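Local coordinates for putative transcriptional regulator (Clostridium difficile, PDB 3QI7), which is of unknown function but has a periplasmic-binding-protein-like fold and is probably a lipoprotein, perhaps recognising a small ligand such as a sugar or acting in transcriptional regulation, at residues Y235-I240 / A252-P257; A318-K323 / E342-I347; D123-L128 / Y359-V364. All blocks are in the same frame, centred on the assembly; numbering follows the deposited sequence.

Interaction 1: Y235-I240 / A252-P257; sequences YMDEVI and AEQSNP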
# COMPACT_ATOMS: atom_id res chain seq x y z
N TYR A 235 15.22 -4.61 0.42
CA TYR A 235 16.67 -4.82 0.52
C TYR A 235 17.37 -3.98 -0.57
O TYR A 235 18.34 -3.27 -0.30
CB TYR A 235 17.05 -6.31 0.40
CG TYR A 235 18.53 -6.55 0.65
CD1 TYR A 235 19.03 -6.68 1.94
CD2 TYR A 235 19.42 -6.59 -0.40
CE1 TYR A 235 20.40 -6.86 2.17
CE2 TYR A 235 20.79 -6.78 -0.18
CZ TYR A 235 21.27 -6.91 1.12
OH TYR A 235 22.62 -7.09 1.32
N MSE A 236 16.84 -4.02 -1.80
CA MSE A 236 17.33 -3.16 -2.88
C MSE A 236 17.15 -1.69 -2.55
O MSE A 236 18.06 -0.89 -2.83
CB MSE A 236 16.64 -3.46 -4.23
CG MSE A 236 16.93 -4.82 -4.75
SE MSE A 236 16.50 -4.90 -6.61
CE MSE A 236 16.52 -6.82 -6.82
N ASP A 237 15.98 -1.34 -1.96
CA ASP A 237 15.68 0.05 -1.62
C ASP A 237 16.77 0.60 -0.69
O ASP A 237 17.22 1.74 -0.84
CB ASP A 237 14.34 0.20 -0.90
CG ASP A 237 13.14 -0.02 -1.81
OD1 ASP A 237 13.25 0.24 -3.03
OD2 ASP A 237 12.11 -0.45 -1.25
N GLU A 238 17.16 -0.22 0.27
CA GLU A 238 18.18 0.18 1.23
C GLU A 238 19.54 0.52 0.57
O GLU A 238 20.15 1.57 0.84
CB GLU A 238 18.36 -0.92 2.30
CG GLU A 238 19.17 -0.40 3.54
CD GLU A 238 19.35 -1.44 4.66
OE1 GLU A 238 19.68 -2.63 4.37
OE2 GLU A 238 19.17 -1.07 5.85
N VAL A 239 20.00 -0.40 -0.27
CA VAL A 239 21.26 -0.23 -1.03
C VAL A 239 21.15 1.01 -1.93
O VAL A 239 22.07 1.84 -1.96
CB VAL A 239 21.58 -1.47 -1.90
CG1 VAL A 239 22.73 -1.18 -2.86
CG2 VAL A 239 21.83 -2.72 -1.01
N ILE A 240 20.02 1.16 -2.62
CA ILE A 240 19.79 2.27 -3.57
C ILE A 240 19.72 3.66 -2.91
O ILE A 240 20.29 4.62 -3.44
CB ILE A 240 18.51 2.03 -4.41
CG1 ILE A 240 18.77 0.88 -5.38
CG2 ILE A 240 18.07 3.28 -5.21
CD1 ILE A 240 17.52 0.25 -5.94
N ALA A 252 12.77 8.34 -7.12
CA ALA A 252 11.40 8.88 -7.13
C ALA A 252 10.52 8.09 -6.15
O ALA A 252 9.69 8.68 -5.45
CB ALA A 252 10.83 8.83 -8.54
N GLU A 253 10.71 6.77 -6.11
CA GLU A 253 9.98 5.87 -5.21
C GLU A 253 10.75 4.60 -4.78
O GLU A 253 11.46 3.98 -5.56
CB GLU A 253 8.65 5.40 -5.89
CG GLU A 253 7.71 6.51 -6.29
CD GLU A 253 6.40 6.01 -6.88
OE1 GLU A 253 6.38 4.85 -7.31
OE2 GLU A 253 5.41 6.77 -6.93
N GLN A 254 10.52 4.17 -3.54
CA GLN A 254 10.88 2.81 -3.11
C GLN A 254 10.02 1.80 -3.90
O GLN A 254 8.97 2.16 -4.45
CB GLN A 254 10.56 2.62 -1.64
CG GLN A 254 11.35 3.55 -0.66
CD GLN A 254 10.54 3.93 0.55
OE1 GLN A 254 9.67 4.81 0.48
NE2 GLN A 254 10.78 3.25 1.67
N SER A 255 10.44 0.54 -3.88
CA SER A 255 9.65 -0.59 -4.36
C SER A 255 8.17 -0.40 -4.02
O SER A 255 7.29 -0.50 -4.88
CB SER A 255 10.23 -1.89 -3.80
OG SER A 255 10.33 -1.92 -2.38
N ASN A 256 7.92 -0.13 -2.74
CA ASN A 256 6.62 0.33 -2.27
C ASN A 256 6.84 1.53 -1.35
O ASN A 256 7.47 1.37 -0.33
CB ASN A 256 5.91 -0.77 -1.52
CG ASN A 256 5.39 -1.84 -2.45
OD1 ASN A 256 4.43 -1.61 -3.18
ND2 ASN A 256 6.08 -2.96 -2.49
N PRO A 257 6.35 2.72 -1.73
CA PRO A 257 6.58 3.91 -0.90
C PRO A 257 6.12 3.74 0.55
O PRO A 257 5.01 3.31 0.81
CB PRO A 257 5.76 4.99 -1.59
CG PRO A 257 5.77 4.58 -3.05
CD PRO A 257 5.63 3.07 -2.97
O HOH W 1 11.69 0.25 1.40
O HOH W 2 13.63 1.84 -5.37
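Asp237 presents both oxygens of its carboxylate to Ser255, so that one residue of the loop is gripped at two points. The backbone N of Ser255 meets Asp237 OD1 at 3.0 Å in a nearly straight bond (169°), while the hydroxyl OG of Ser255 donates to Asp237 OD2 at 2.6 Å. Both donors come in on the syn sides of the carboxylate, each tilted somewhat out of its plane. The serine hydroxyl can take part because chi1 of 55° swings OG back over its own main chain, close to the same peptide N-H that binds the other oxygen. Side chain and loop thus form a small ring of polar atoms at the flank of helix 234-247, where the chain, having left that helix, doubles back in an irregular loop past its first turn within the periplasmic-binding-protein-like fold. Gln254 lies alongside: its CB packs 3.5 Å from Asp237 OD2, and its amide NE2 reaches the same oxygen through a water, while OE1 accepts from Ser258 N. A second water donates to Asp237 OD1 and to the carbonyl O of Glu253, 2.9 Å and 3.1 Å away. Each carboxylate oxygen of the buried aspartate therefore has one protein donor and one water, which would be expected to stabilise its negative charge. Beyond the loop, Arg143 of helix 140-153 binds the carbonyl O of Ser255 and forms a salt bridge with Glu253.

Interaction 2: A318-K323 / E342-I347; sequences ATEMVK and ELRFGI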
# COMPACT_ATOMS: atom_id res chain seq x y z
N ALA A 318 -16.48 1.99 5.54
CA ALA A 318 -17.44 1.08 6.17
C ALA A 318 -18.27 1.83 7.21
O ALA A 318 -19.49 1.76 7.22
CB ALA A 318 -16.72 -0.12 6.83
N THR A 319 -17.62 2.56 8.11
CA THR A 319 -18.32 3.35 9.14
C THR A 319 -19.35 4.33 8.53
O THR A 319 -20.50 4.43 8.98
CB THR A 319 -17.30 4.11 10.01
OG1 THR A 319 -16.44 3.14 10.63
CG2 THR A 319 -17.99 4.97 11.09
N GLU A 320 -18.93 5.05 7.50
CA GLU A 320 -19.79 6.02 6.85
C GLU A 320 -20.97 5.31 6.20
O GLU A 320 -22.12 5.79 6.24
CB GLU A 320 -19.01 6.79 5.79
CG GLU A 320 -19.81 7.80 4.95
CD GLU A 320 -20.09 9.11 5.67
OE1 GLU A 320 -19.44 9.38 6.69
OE2 GLU A 320 -20.96 9.87 5.18
N MSE A 321 -20.67 4.17 5.58
CA MSE A 321 -21.70 3.41 4.87
C MSE A 321 -22.75 2.89 5.85
O MSE A 321 -23.95 2.92 5.54
CB MSE A 321 -21.06 2.24 4.09
CG MSE A 321 -20.33 2.67 2.83
SE MSE A 321 -19.32 1.17 2.02
CE MSE A 321 -20.87 0.50 0.98
N VAL A 322 -22.31 2.38 7.00
CA VAL A 322 -23.24 1.88 8.01
C VAL A 322 -24.04 3.05 8.61
O VAL A 322 -25.25 2.99 8.66
CB VAL A 322 -22.55 1.04 9.12
CG1 VAL A 322 -23.58 0.61 10.16
CG2 VAL A 322 -21.86 -0.21 8.51
N LYS A 323 -23.38 4.14 8.98
CA LYS A 323 -24.10 5.29 9.54
C LYS A 323 -25.11 5.90 8.57
O LYS A 323 -26.20 6.31 9.00
CB LYS A 323 -23.14 6.38 10.06
CG LYS A 323 -22.59 6.07 11.42
CD LYS A 323 -21.50 7.07 11.82
CE LYS A 323 -21.16 6.94 13.29
NZ LYS A 323 -20.01 7.80 13.65
N GLU A 342 -9.83 13.28 0.57
CA GLU A 342 -9.51 14.65 1.03
C GLU A 342 -10.11 14.92 2.39
O GLU A 342 -9.43 15.40 3.32
CB GLU A 342 -10.00 15.69 0.04
CG GLU A 342 -9.35 15.66 -1.31
CD GLU A 342 -8.01 16.33 -1.37
OE1 GLU A 342 -7.54 16.86 -0.32
OE2 GLU A 342 -7.45 16.31 -2.51
N LEU A 343 -11.38 14.58 2.54
CA LEU A 343 -12.11 14.78 3.81
C LEU A 343 -11.43 14.09 4.98
O LEU A 343 -11.22 14.70 6.04
CB LEU A 343 -13.54 14.22 3.70
CG LEU A 343 -14.50 14.38 4.87
CD1 LEU A 343 -14.67 15.88 5.17
CD2 LEU A 343 -15.88 13.73 4.59
N ARG A 344 -11.06 12.83 4.81
CA ARG A 344 -10.63 12.02 5.96
C ARG A 344 -9.12 12.04 6.18
O ARG A 344 -8.69 11.75 7.26
CB ARG A 344 -11.14 10.58 5.85
CG ARG A 344 -12.66 10.41 6.04
CD ARG A 344 -13.04 10.33 7.56
NE ARG A 344 -14.48 10.18 7.70
CZ ARG A 344 -15.36 11.17 7.90
NH1 ARG A 344 -14.96 12.43 8.03
NH2 ARG A 344 -16.65 10.88 7.94
N PHE A 345 -8.34 12.34 5.14
CA PHE A 345 -6.87 12.31 5.19
C PHE A 345 -6.19 13.62 4.80
O PHE A 345 -5.00 13.82 5.10
CB PHE A 345 -6.33 11.21 4.28
CG PHE A 345 -6.79 9.83 4.62
CD1 PHE A 345 -7.99 9.34 4.12
CD2 PHE A 345 -6.05 9.03 5.45
CE1 PHE A 345 -8.40 8.07 4.41
CE2 PHE A 345 -6.47 7.77 5.78
CZ PHE A 345 -7.66 7.28 5.25
N GLY A 346 -6.90 14.51 4.12
CA GLY A 346 -6.28 15.75 3.59
C GLY A 346 -5.16 15.52 2.58
O GLY A 346 -4.20 16.31 2.50
N ILE A 347 -5.28 14.45 1.81
CA ILE A 347 -4.36 14.16 0.73
C ILE A 347 -5.09 13.94 -0.62
O ILE A 347 -6.28 13.54 -0.68
CB ILE A 347 -3.43 12.95 1.06
CG1 ILE A 347 -4.18 11.61 1.01
CG2 ILE A 347 -2.69 13.16 2.42
CD1 ILE A 347 -3.31 10.38 1.51
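Glu320 and Arg344 meet through a single pair of atoms, OE1 of the glutamate and NH2 of the arginine, 3.4 Å apart in a salt bridge. The carboxylate oxygen lies at the edge of the guanidinium group, near its plane, yet the two flat groups are turned 56° against each other. This is a one-point ion pair, not the coplanar arrangement in which both carboxylate oxygens face two N-H groups. The side chains cross at about a right angle. Each reaches the meeting point by a bend: Glu320 leaves its helix with CG opposite the main-chain N and then folds at chi2 (78°), and Arg344 turns at the same torsion (-83°) before an extended chi3, the guanidinium then being turned aside at the last bond. The backbones stay apart, the two CA atoms being 11.0 Å from each other, and the pair is partly exposed, so the attraction is probably moderated by solvent. Arg344 stands in the last turn of its helix, which ends as Gly346 adopts a positive phi and gives its N to the carbonyl O of Glu342. Around the ion pair, Glu320 also touches Tyr336 and Phe340, earlier on helix 334-345, which packs there against helix 306-324. Ala318, Met321 and Val322 of helix 306-324 rest on strands 13-19 and 115-118, so the salt bridge joins a helix covering the large mixed sheet to its outer neighbour.

Interaction 3: D123-L128 / Y359-V364; sequences DDKNQL and YNYQSV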
# COMPACT_ATOMS: atom_id res chain seq x y z
N ASP A 123 -6.89 -12.22 -3.92
CA ASP A 123 -7.64 -13.07 -4.85
C ASP A 123 -7.84 -12.44 -6.23
O ASP A 123 -7.68 -11.24 -6.42
CB ASP A 123 -9.00 -13.45 -4.25
CG ASP A 123 -8.89 -13.91 -2.80
OD1 ASP A 123 -8.74 -13.04 -1.91
OD2 ASP A 123 -8.93 -15.13 -2.54
N ASP A 124 -8.21 -13.27 -7.20
CA ASP A 124 -8.50 -12.80 -8.56
C ASP A 124 -9.45 -11.58 -8.52
O ASP A 124 -10.50 -11.63 -7.88
CB ASP A 124 -9.17 -13.95 -9.35
CG ASP A 124 -9.49 -13.57 -10.80
OD1 ASP A 124 -10.29 -12.64 -11.02
OD2 ASP A 124 -8.97 -14.22 -11.72
N LYS A 125 -9.08 -10.51 -9.21
CA LYS A 125 -9.78 -9.23 -9.07
C LYS A 125 -11.21 -9.28 -9.61
O LYS A 125 -12.10 -8.58 -9.12
CB LYS A 125 -9.00 -8.14 -9.76
CG LYS A 125 -7.74 -7.71 -8.99
CD LYS A 125 -6.82 -6.86 -9.85
CE LYS A 125 -5.48 -6.64 -9.13
NZ LYS A 125 -5.04 -5.25 -9.30
N ASN A 126 -11.42 -10.07 -10.65
CA ASN A 126 -12.76 -10.25 -11.18
C ASN A 126 -13.67 -10.98 -10.19
O ASN A 126 -14.85 -10.65 -10.02
CB ASN A 126 -12.69 -11.00 -12.52
CG ASN A 126 -12.02 -10.17 -13.59
OD1 ASN A 126 -12.69 -9.48 -14.37
ND2 ASN A 126 -10.70 -10.17 -13.61
N GLN A 127 -13.10 -11.98 -9.52
CA GLN A 127 -13.83 -12.74 -8.50
C GLN A 127 -14.15 -11.84 -7.31
O GLN A 127 -15.26 -11.86 -6.78
CB GLN A 127 -12.99 -13.92 -8.05
CG GLN A 127 -12.76 -14.95 -9.12
CD GLN A 127 -13.94 -15.84 -9.24
OE1 GLN A 127 -14.27 -16.58 -8.31
NE2 GLN A 127 -14.63 -15.76 -10.38
N LEU A 128 -13.17 -11.05 -6.89
CA LEU A 128 -13.41 -10.06 -5.85
C LEU A 128 -14.58 -9.13 -6.19
O LEU A 128 -15.44 -8.84 -5.35
CB LEU A 128 -12.14 -9.24 -5.61
CG LEU A 128 -10.98 -9.88 -4.83
CD1 LEU A 128 -9.78 -8.92 -4.75
CD2 LEU A 128 -11.38 -10.28 -3.41
N TYR A 359 -17.26 -1.52 -11.55
CA TYR A 359 -17.06 -0.23 -10.89
C TYR A 359 -16.72 -0.41 -9.42
O TYR A 359 -16.13 0.49 -8.79
CB TYR A 359 -18.31 0.63 -11.08
CG TYR A 359 -19.46 0.11 -10.28
CD1 TYR A 359 -19.60 0.46 -8.95
CD2 TYR A 359 -20.35 -0.80 -10.82
CE1 TYR A 359 -20.62 -0.03 -8.18
CE2 TYR A 359 -21.38 -1.31 -10.07
CZ TYR A 359 -21.52 -0.91 -8.76
OH TYR A 359 -22.53 -1.41 -8.01
N ASN A 360 -17.09 -1.56 -8.84
CA ASN A 360 -16.89 -1.78 -7.41
C ASN A 360 -15.49 -2.30 -7.08
O ASN A 360 -15.23 -2.74 -5.94
CB ASN A 360 -17.98 -2.65 -6.79
CG ASN A 360 -17.89 -4.07 -7.21
OD1 ASN A 360 -17.58 -4.35 -8.37
ND2 ASN A 360 -18.12 -5.00 -6.28
N TYR A 361 -14.58 -2.26 -8.06
CA TYR A 361 -13.15 -2.50 -7.78
C TYR A 361 -12.47 -1.25 -8.21
O TYR A 361 -12.55 -0.89 -9.38
CB TYR A 361 -12.60 -3.76 -8.50
CG TYR A 361 -11.16 -4.02 -8.09
CD1 TYR A 361 -10.16 -3.14 -8.46
CD2 TYR A 361 -10.81 -5.11 -7.29
CE1 TYR A 361 -8.84 -3.32 -8.05
CE2 TYR A 361 -9.49 -5.28 -6.86
CZ TYR A 361 -8.52 -4.40 -7.27
OH TYR A 361 -7.19 -4.53 -6.93
N GLN A 362 -11.81 -0.55 -7.28
CA GLN A 362 -11.20 0.74 -7.59
C GLN A 362 -9.75 0.69 -7.18
O GLN A 362 -9.47 0.30 -6.05
CB GLN A 362 -11.92 1.86 -6.83
CG GLN A 362 -13.36 2.15 -7.35
CD GLN A 362 -13.43 3.01 -8.60
OE1 GLN A 362 -12.50 3.77 -8.89
NE2 GLN A 362 -14.57 2.95 -9.32
N SER A 363 -8.84 0.99 -8.10
CA SER A 363 -7.43 1.02 -7.75
C SER A 363 -7.08 2.45 -7.45
O SER A 363 -7.74 3.36 -7.97
CB SER A 363 -6.55 0.41 -8.83
OG SER A 363 -6.58 1.17 -10.00
N VAL A 364 -6.05 2.66 -6.64
CA VAL A 364 -5.71 4.01 -6.19
C VAL A 364 -4.22 4.26 -6.30
O VAL A 364 -3.43 3.35 -6.11
CB VAL A 364 -6.21 4.27 -4.71
CG1 VAL A 364 -5.80 3.17 -3.78
CG2 VAL A 364 -5.75 5.62 -4.16
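Tyr361 carries its ring out from the strand with CG anti to the backbone N (chi1 -175°), and Lys125 extends from the first turn of its helix with only a late bend, at chi4 (-138°), that turns NZ toward the phenol oxygen. Between these two torsions the lysine chain is laid along the outer part of the ring. Its CG comes within 3.7 Å of Tyr361 CE2 in an oblique approach, CD and CE continue past the phenol end, and NZ finishes 3.3 Å from Tyr361 OH in a weak hydrogen bond. The lysine amine has a second weak bond, to the carbonyl O of Val138, so its charge is probably spread over two modest acceptors. One turn further on, Leu128 CD1 reaches the edge of the same ring, near its plane, at 4.2 Å from CE2. Two residues about one turn apart thus set aliphatic groups against the tyrosine, a mixed contact of hydrocarbon packing with one weak polar link. The helix start is itself set by Asp124, an N-cap whose OD1 accepts from Gln127 N at 3.3 Å and, weakly, from Asn126 N, in the turn that carries Lys125. Just before the strand, Asn360 joins the two parts again, its side chain binding Ser129 OG and the carbonyl O of Asp133. Strand 361-370 runs parallel to strand 134-137 and antiparallel to strand 349-353 in the mixed sheet, and helix 125-131, the connection of the beta-alpha-beta crossover from strand 115-118 to strand 134-137, packs against its beginning.

How the interactions relate
Burial alone does not decide the chemistry of the three contacts. Interactions 1 and 3 are buried, but the first is mainly polar, a carboxylate satisfied by a loop and two waters, whereas the third is mainly hydrocarbon against an aromatic ring with a weak bond at its end. Interaction 2, at the surface, is a lone ion pair between helices. No secondary-structure element is common to any two of them, although interactions 2 and 3 both involve elements packed on or belonging to the large mixed sheet. Interaction 1 lies on the opposite side of the chain's centre from both others, and the loop closed by interaction 3 encloses interactions 1 and 2 in sequence.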